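Local coordinates for periplasmic His/Glu/Gln/Arg/opine family-binding protein (Silicibacter pomeroyi, PDB 3I6V), which binds lysine in the cleft between its two lobes and probably serves as the periplasmic solute-binding component of an amino-acid ABC transporter, at residues Ala42-Glu47 against Gly189-Lys194; Pro58-Val61 against Thr67-Ala70; Met182-Ser187 against Gly193-Ala198. All blocks are in the same frame, centred on the assembly; numbering follows the deposited sequence.

Contact 1: Ala42-Glu47 against Gly189-Lys194; sequences AGLTCE and GELRGK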
loop_
_atom_site.group_PDB
_atom_site.type_symbol
_atom_site.label_atom_id
_atom_site.label_comp_id
_atom_site.label_asym_id
_atom_site.label_seq_id
_atom_site.Cartn_x
_atom_site.Cartn_y
_atom_site.Cartn_z
ATOM N N ALA A 42 14.454 -3.795 16.656
ATOM C CA ALA A 42 14.830 -5.201 16.464
ATOM C C ALA A 42 16.330 -5.420 16.554
ATOM O O ALA A 42 16.785 -6.562 16.562
ATOM C CB ALA A 42 14.317 -5.713 15.088
ATOM N N GLY A 43 17.089 -4.324 16.629
ATOM C CA GLY A 43 18.547 -4.372 16.614
ATOM C C GLY A 43 19.132 -4.722 15.256
ATOM O O GLY A 43 20.166 -5.367 15.171
ATOM N N LEU A 44 18.481 -4.289 14.178
ATOM C CA LEU A 44 18.956 -4.608 12.837
ATOM C C LEU A 44 19.406 -3.335 12.120
ATOM O O LEU A 44 18.864 -2.276 12.344
ATOM C CB LEU A 44 17.828 -5.292 12.038
ATOM C CG LEU A 44 17.286 -6.603 12.654
ATOM C CD1 LEU A 44 15.924 -6.878 12.099
ATOM C CD2 LEU A 44 18.236 -7.751 12.350
ATOM N N THR A 45 20.364 -3.435 11.228
ATOM C CA THR A 45 20.682 -2.270 10.405
ATOM C C THR A 45 20.022 -2.502 9.048
ATOM O O THR A 45 19.970 -3.633 8.540
ATOM C CB THR A 45 22.197 -2.094 10.241
ATOM O OG1 THR A 45 22.720 -3.302 9.684
ATOM C CG2 THR A 45 22.863 -1.854 11.593
ATOM N N CYS A 46 19.481 -1.453 8.462
ATOM C CA CYS A 46 18.817 -1.666 7.208
ATOM C C CYS A 46 19.314 -0.830 6.051
ATOM O O CYS A 46 19.947 0.208 6.227
ATOM C CB CYS A 46 17.314 -1.536 7.365
ATOM S SG CYS A 46 16.727 0.103 7.689
ATOM N N GLU A 47 19.003 -1.326 4.867
ATOM C CA GLU A 47 19.316 -0.682 3.630
ATOM C C GLU A 47 18.018 -0.762 2.804
ATOM O O GLU A 47 17.330 -1.791 2.795
ATOM C CB GLU A 47 20.481 -1.446 3.003
ATOM C CG GLU A 47 20.494 -1.550 1.507
ATOM C CD GLU A 47 21.576 -2.509 1.003
ATOM O OE1 GLU A 47 22.512 -2.800 1.780
ATOM O OE2 GLU A 47 21.473 -2.986 -0.166
ATOM N N GLY A 189 11.293 -17.257 9.066
ATOM C CA GLY A 189 10.481 -17.102 10.275
ATOM C C GLY A 189 11.140 -16.335 11.415
ATOM O O GLY A 189 10.468 -15.633 12.162
ATOM N N GLU A 190 12.447 -16.474 11.556
ATOM C CA GLU A 190 13.151 -15.813 12.638
ATOM C C GLU A 190 13.164 -14.295 12.419
ATOM O O GLU A 190 12.804 -13.544 13.316
ATOM C CB GLU A 190 14.560 -16.345 12.724
ATOM C CG GLU A 190 15.362 -15.724 13.845
ATOM C CD GLU A 190 16.547 -16.602 14.195
ATOM O OE1 GLU A 190 16.344 -17.844 14.436
ATOM O OE2 GLU A 190 17.666 -16.039 14.184
ATOM N N LEU A 191 13.527 -13.847 11.223
ATOM C CA LEU A 191 13.417 -12.396 10.890
ATOM C C LEU A 191 11.993 -11.848 11.031
ATOM O O LEU A 191 11.776 -10.728 11.541
ATOM C CB LEU A 191 13.948 -12.146 9.482
ATOM C CG LEU A 191 14.050 -10.670 9.031
ATOM C CD1 LEU A 191 14.937 -9.866 9.990
ATOM C CD2 LEU A 191 14.633 -10.639 7.623
ATOM N N ARG A 192 10.999 -12.645 10.601
ATOM C CA ARG A 192 9.603 -12.228 10.683
ATOM C C ARG A 192 9.219 -12.059 12.142
ATOM O O ARG A 192 8.507 -11.110 12.491
ATOM C CB ARG A 192 8.680 -13.252 9.975
ATOM C CG ARG A 192 7.157 -12.996 10.134
ATOM C CD ARG A 192 6.328 -13.844 9.113
ATOM N NE ARG A 192 6.624 -15.289 9.286
ATOM C CZ ARG A 192 6.113 -16.049 10.254
ATOM N NH1 ARG A 192 5.301 -15.521 11.156
ATOM N NH2 ARG A 192 6.444 -17.339 10.342
ATOM N N GLY A 193 9.692 -12.977 12.996
ATOM C CA GLY A 193 9.447 -12.897 14.433
ATOM C C GLY A 193 10.042 -11.618 15.059
ATOM O O GLY A 193 9.406 -11.005 15.895
ATOM N N LYS A 194 11.245 -11.222 14.646
ATOM C CA LYS A 194 11.858 -9.943 15.095
ATOM C C LYS A 194 11.009 -8.736 14.715
ATOM O O LYS A 194 10.730 -7.845 15.543
ATOM C CB LYS A 194 13.284 -9.784 14.538
ATOM C CG LYS A 194 14.317 -10.619 15.278
ATOM C CD LYS A 194 15.604 -10.774 14.453
ATOM C CE LYS A 194 16.617 -11.608 15.238
ATOM N NZ LYS A 194 17.955 -11.469 14.650
#
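Leu-44 meets the helix that begins at Gly-189 through two of its residues, one on each methyl. Its CD1 lies 3.8 Å from CD1 of Leu-191, methyl against methyl, with the two side chains slanting across one another. Its CD2 faces the far end of Lys-194, where NZ comes within 4.4 Å; this is loose packing of an aliphatic branch beside an amine, and no bond forms. Nearer the base of Lys-194, the small CB of Ala-42 sits 4.2 Å from CB of Lys-194 and equally far from its carbonyl O, and here the two backbones come nearest, with the CA atoms of Ala-42 and Lys-194 5.8 Å apart. Alanine suits that spot because a single methyl allows the chains to come so near. The lysine chain runs out alongside the leucine with NZ as its nearest atom, and because Lys-194 is exposed its ammonium can probably stay in water.

This is the join between helix 30-42, which ends in a Schellman motif, and the helix 189-204 of the same lobe of the family 3 solute-binding fold. Gly-43 closes that motif with a positive phi of 72°, a conformation that favours glycine, and thereby swings the chain round toward strand 46-50. Leu-191 reaches across because its CG stands anti to the backbone N (chi1 -174°), which carries CD1 toward Leu-44. Behind it lie Val-7 of the central strand and Leu-184, while backbone bonds from Thr-45 and Glu-47 to strand 7-11 hold the other segment in the parallel sheet.

Contact 2: Pro58-Val61 against Thr67-Ala70; sequences PNLV and TIIA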
loop_
_atom_site.group_PDB
_atom_site.type_symbol
_atom_site.label_atom_id
_atom_site.label_comp_id
_atom_site.label_asym_id
_atom_site.label_seq_id
_atom_site.Cartn_x
_atom_site.Cartn_y
_atom_site.Cartn_z
ATOM N N PRO A 58 7.928 -11.695 -6.592
ATOM C CA PRO A 58 8.968 -12.632 -7.120
ATOM C C PRO A 58 10.388 -12.213 -6.771
ATOM O O PRO A 58 11.223 -13.073 -6.474
ATOM C CB PRO A 58 8.772 -12.591 -8.656
ATOM C CG PRO A 58 7.476 -11.936 -8.908
ATOM C CD PRO A 58 6.923 -11.336 -7.608
ATOM N N ASN A 59 10.663 -10.907 -6.757
ATOM C CA ASN A 59 12.014 -10.447 -6.411
ATOM C C ASN A 59 12.393 -10.580 -4.921
ATOM O O ASN A 59 13.587 -10.667 -4.600
ATOM C CB ASN A 59 12.278 -9.040 -6.977
ATOM C CG ASN A 59 12.351 -9.049 -8.517
ATOM O OD1 ASN A 59 12.342 -10.112 -9.135
ATOM N ND2 ASN A 59 12.438 -7.874 -9.119
ATOM N N LEU A 60 11.397 -10.592 -4.020
ATOM C CA LEU A 60 11.631 -11.002 -2.634
ATOM C C LEU A 60 11.982 -12.482 -2.617
ATOM O O LEU A 60 12.956 -12.894 -1.972
ATOM C CB LEU A 60 10.367 -10.787 -1.758
ATOM C CG LEU A 60 10.354 -11.504 -0.389
ATOM C CD1 LEU A 60 11.347 -10.845 0.561
ATOM C CD2 LEU A 60 8.964 -11.461 0.259
ATOM N N VAL A 61 11.170 -13.283 -3.302
ATOM C CA VAL A 61 11.381 -14.749 -3.315
ATOM C C VAL A 61 12.779 -15.118 -3.875
ATOM O O VAL A 61 13.407 -16.032 -3.367
ATOM C CB VAL A 61 10.214 -15.482 -4.068
ATOM C CG1 VAL A 61 10.514 -16.981 -4.286
ATOM C CG2 VAL A 61 8.887 -15.310 -3.280
ATOM N N THR A 67 12.554 -8.030 2.821
ATOM C CA THR A 67 11.193 -7.753 3.264
ATOM C C THR A 67 10.445 -6.960 2.202
ATOM O O THR A 67 11.075 -6.307 1.342
ATOM C CB THR A 67 11.143 -6.919 4.577
ATOM O OG1 THR A 67 11.529 -5.560 4.282
ATOM C CG2 THR A 67 12.061 -7.476 5.656
ATOM N N ILE A 68 9.117 -7.010 2.253
ATOM C CA ILE A 68 8.289 -6.068 1.490
ATOM C C ILE A 68 7.564 -5.183 2.489
ATOM O O ILE A 68 6.861 -5.701 3.348
ATOM C CB ILE A 68 7.276 -6.798 0.592
ATOM C CG1 ILE A 68 8.016 -7.599 -0.483
ATOM C CG2 ILE A 68 6.290 -5.800 -0.060
ATOM C CD1 ILE A 68 7.074 -8.533 -1.278
ATOM N N ILE A 69 7.787 -3.867 2.421
ATOM C CA ILE A 69 7.047 -2.932 3.244
ATOM C C ILE A 69 6.583 -1.843 2.260
ATOM O O ILE A 69 7.340 -0.925 1.912
ATOM C CB ILE A 69 7.891 -2.415 4.443
ATOM C CG1 ILE A 69 7.074 -1.488 5.356
ATOM C CG2 ILE A 69 9.253 -1.785 3.973
ATOM C CD1 ILE A 69 7.864 -1.050 6.642
ATOM N N ALA A 70 5.370 -2.012 1.738
ATOM C CA ALA A 70 4.969 -1.342 0.496
ATOM C C ALA A 70 3.450 -1.283 0.396
ATOM O O ALA A 70 2.877 -1.571 -0.661
ATOM C CB ALA A 70 5.568 -2.102 -0.747
#
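A buried packing contact, without hydrogen bonds across it, sets helix 56-61 against strand 67-68, an outermost strand of the three-stranded parallel sheet. Leu-60 alone carries the helix side of the contact. Its CD2 meets CD1 of Ile-68 at 3.8 Å and CG1 of the same isoleucine at 4.0 Å, and its CB lies 4.0 Å from that CD1, so the tip of the isoleucine rests in the angle between the leucine's stem and one of its branches. The other branch goes to the strand backbone: CD1 of Leu-60 stands 3.8 Å from the amide N of Thr-67 and 4.1 Å from its CA. With CG anti to the backbone N (chi1 165°), the leucine directs its fork at the strand. A branched, non-polar residue fits here because it can serve two neighbouring strand residues at once.

Helix 56-61 follows strand 46-50 and leads into strand 67-68, and since these two strands run parallel with 7-11 between them, the connection is a beta-alpha-beta crossover, a unit on which the lobes of periplasmic binding proteins are built. Ile-68 suits the strand, where beta-branched residues are readily accommodated; its extended chi2 (171°) lets CD1 reach Leu-60, and its side chain also touches Ile-56 and Ile-57. Thr-67 turns its own side chain away from the helix, toward Val-7 and Met-9 of strand 7-11. An alanine at Leu-60 would remove both methyl branches and is likely to leave the end of Ile-68 and the backbone of Thr-67 poorly packed, with a gap between helix and strand. The leucine's carbonyl O accepts a hydrogen bond from Arg-185 NH1, and its side chain also touches Tyr-65 and Ile-82.

Contact 3: Met182-Ser187 against Gly193-Ala198; sequences MGLRES and GKFDAA. With NA (sodium ion), chain C.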
loop_
_atom_site.group_PDB
_atom_site.type_symbol
_atom_site.label_atom_id
_atom_site.label_comp_id
_atom_site.label_asym_id
_atom_site.label_seq_id
_atom_site.Cartn_x
_atom_site.Cartn_y
_atom_site.Cartn_z
ATOM N N MET A 182 4.000 -6.510 6.642
ATOM C CA MET A 182 5.271 -6.724 5.924
ATOM C C MET A 182 5.288 -8.129 5.410
ATOM O O MET A 182 4.875 -9.078 6.132
ATOM C CB MET A 182 6.508 -6.559 6.854
ATOM C CG MET A 182 6.719 -5.155 7.458
ATOM S SD MET A 182 8.110 -4.985 8.668
ATOM C CE MET A 182 9.315 -5.887 7.700
ATOM N N GLY A 183 5.814 -8.285 4.207
ATOM C CA GLY A 183 5.958 -9.594 3.596
ATOM C C GLY A 183 7.405 -10.053 3.706
ATOM O O GLY A 183 8.330 -9.252 3.597
ATOM N N LEU A 184 7.606 -11.341 3.962
ATOM C CA LEU A 184 8.940 -11.945 3.991
ATOM C C LEU A 184 8.896 -13.323 3.368
ATOM O O LEU A 184 7.813 -13.906 3.240
ATOM C CB LEU A 184 9.439 -12.123 5.431
ATOM C CG LEU A 184 9.676 -10.817 6.200
ATOM C CD1 LEU A 184 8.431 -10.502 7.026
ATOM C CD2 LEU A 184 10.891 -11.008 7.098
ATOM N N ARG A 185 10.068 -13.880 3.058
ATOM C CA ARG A 185 10.103 -15.232 2.502
ATOM C C ARG A 185 9.585 -16.198 3.566
ATOM O O ARG A 185 9.761 -15.957 4.773
ATOM C CB ARG A 185 11.520 -15.666 2.083
ATOM C CG ARG A 185 12.067 -14.988 0.771
ATOM C CD ARG A 185 13.543 -15.459 0.504
ATOM N NE ARG A 185 14.470 -14.885 1.507
ATOM C CZ ARG A 185 14.921 -13.626 1.466
ATOM N NH1 ARG A 185 14.548 -12.807 0.472
ATOM N NH2 ARG A 185 15.734 -13.177 2.420
ATOM N N GLU A 186 8.971 -17.290 3.118
ATOM C CA GLU A 186 8.441 -18.298 4.063
ATOM C C GLU A 186 9.527 -19.036 4.845
ATOM O O GLU A 186 9.233 -19.651 5.866
ATOM C CB GLU A 186 7.535 -19.297 3.327
ATOM C CG GLU A 186 6.318 -18.555 2.719
ATOM C CD GLU A 186 5.427 -19.434 1.842
ATOM O OE1 GLU A 186 5.916 -20.350 1.131
ATOM O OE2 GLU A 186 4.220 -19.172 1.850
ATOM N N SER A 187 10.777 -18.963 4.370
ATOM C CA SER A 187 11.890 -19.598 5.066
ATOM C C SER A 187 12.540 -18.591 6.035
ATOM O O SER A 187 13.586 -18.865 6.662
ATOM C CB SER A 187 12.908 -20.109 4.042
ATOM O OG SER A 187 13.277 -19.017 3.200
ATOM N N GLY A 193 9.692 -12.977 12.996
ATOM C CA GLY A 193 9.447 -12.897 14.433
ATOM C C GLY A 193 10.042 -11.618 15.059
ATOM O O GLY A 193 9.406 -11.005 15.895
ATOM N N LYS A 194 11.245 -11.222 14.646
ATOM C CA LYS A 194 11.858 -9.943 15.095
ATOM C C LYS A 194 11.009 -8.736 14.715
ATOM O O LYS A 194 10.730 -7.845 15.543
ATOM C CB LYS A 194 13.284 -9.784 14.538
ATOM C CG LYS A 194 14.317 -10.619 15.278
ATOM C CD LYS A 194 15.604 -10.774 14.453
ATOM C CE LYS A 194 16.617 -11.608 15.238
ATOM N NZ LYS A 194 17.955 -11.469 14.650
ATOM N N PHE A 195 10.525 -8.731 13.473
ATOM C CA PHE A 195 9.655 -7.660 13.066
ATOM C C PHE A 195 8.351 -7.683 13.802
ATOM O O PHE A 195 7.846 -6.623 14.150
ATOM C CB PHE A 195 9.464 -7.609 11.556
ATOM C CG PHE A 195 10.621 -6.993 10.860
ATOM C CD1 PHE A 195 11.466 -7.764 10.090
ATOM C CD2 PHE A 195 10.893 -5.625 11.034
ATOM C CE1 PHE A 195 12.585 -7.178 9.444
ATOM C CE2 PHE A 195 11.977 -5.038 10.406
ATOM C CZ PHE A 195 12.820 -5.812 9.603
ATOM N N ASP A 196 7.798 -8.879 14.025
ATOM C CA ASP A 196 6.543 -8.965 14.766
ATOM C C ASP A 196 6.677 -8.420 16.198
ATOM O O ASP A 196 5.799 -7.697 16.682
ATOM C CB ASP A 196 5.984 -10.402 14.758
ATOM C CG ASP A 196 4.913 -10.611 13.664
ATOM O OD1 ASP A 196 4.867 -11.721 13.086
ATOM O OD2 ASP A 196 4.125 -9.674 13.393
ATOM N N ALA A 197 7.765 -8.807 16.862
ATOM C CA ALA A 197 8.030 -8.338 18.214
ATOM C C ALA A 197 8.215 -6.810 18.207
ATOM O O ALA A 197 7.703 -6.134 19.078
ATOM C CB ALA A 197 9.259 -9.050 18.809
ATOM N N ALA A 198 8.891 -6.257 17.199
ATOM C CA ALA A 198 9.005 -4.783 17.105
ATOM C C ALA A 198 7.670 -4.071 16.865
ATOM O O ALA A 198 7.357 -3.046 17.511
ATOM C CB ALA A 198 10.068 -4.388 16.050
HETATM NA NA NA C . 2.673 -18.186 3.385
#
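A methionine methyl sits almost squarely over the centre of a phenylalanine ring: CE of Met-182 is 3.5 Å from the centroid of Phe-195 and only 9° off the ring normal, a clear CH-pi contact. The sulfur takes part as well. SD lies 4.2 Å from the same centroid but 31° off the normal, giving an oblique Met-aromatic contact displaced toward CD2 and CG. The methionine chain runs straight to the sulfur and then bends at chi3 (46°), a turn that lays the methyl over the ring while the two side chains cross at about a right angle. Leu-184 adds a looser touch, its CD2 4.5 Å from CD1 of Phe-195.

Met-182 and Leu-184 project from strand 180-184 onto helix 189-204, the next element in the chain, so the contact seats the helix on the strand that precedes it. Thr-67, Leu-38 and Cys-39 also touch the ring, setting Phe-195 between the sheet and helix 30-42. A flexible methionine can lay its methyl over a flat ring, and a phenylalanine gives it a broad apolar face.

Past the strand the chain turns polar. Glu-186 OE2 binds the sodium ion at 2.4 Å; among its other ligands are Asp-83 OD1 and the carbonyl O atoms of Asp-79 and Ile-82. Arg-185 forms salt bridges with Asp-66 and Asp-188. These ionic bonds lie in the loop beyond, whereas the methyl hydrogens, probably slightly polarised by the sulfur, meet the pi cloud, so the strand-helix contact probably rests on dispersion with a weak electrostatic part.

All three contacts lie in one lobe of the protein, on the same side of the chain's centre. Along the chain contact 2 comes within the span closed by contact 1; contact 3 opens after contact 2 has closed and ends on the same helix as contact 1. Contacts 1 and 3 share helix 189-204, including Gly-193 and Lys-194, with centres about 7 Å apart, and Leu-184 CD2 packs 3.7 Å from Leu-191 CG. Contacts 2 and 3 have centres about 12 Å apart and meet where Ile-68 N probably hydrogen-bonds to Gly-183 O, at 2.7 Å. The centres of contacts 1 and 2 are about 14 Å apart. Late-sequence residues thus complete the lobe begun by early strands, consistent with a two-lobed binding protein.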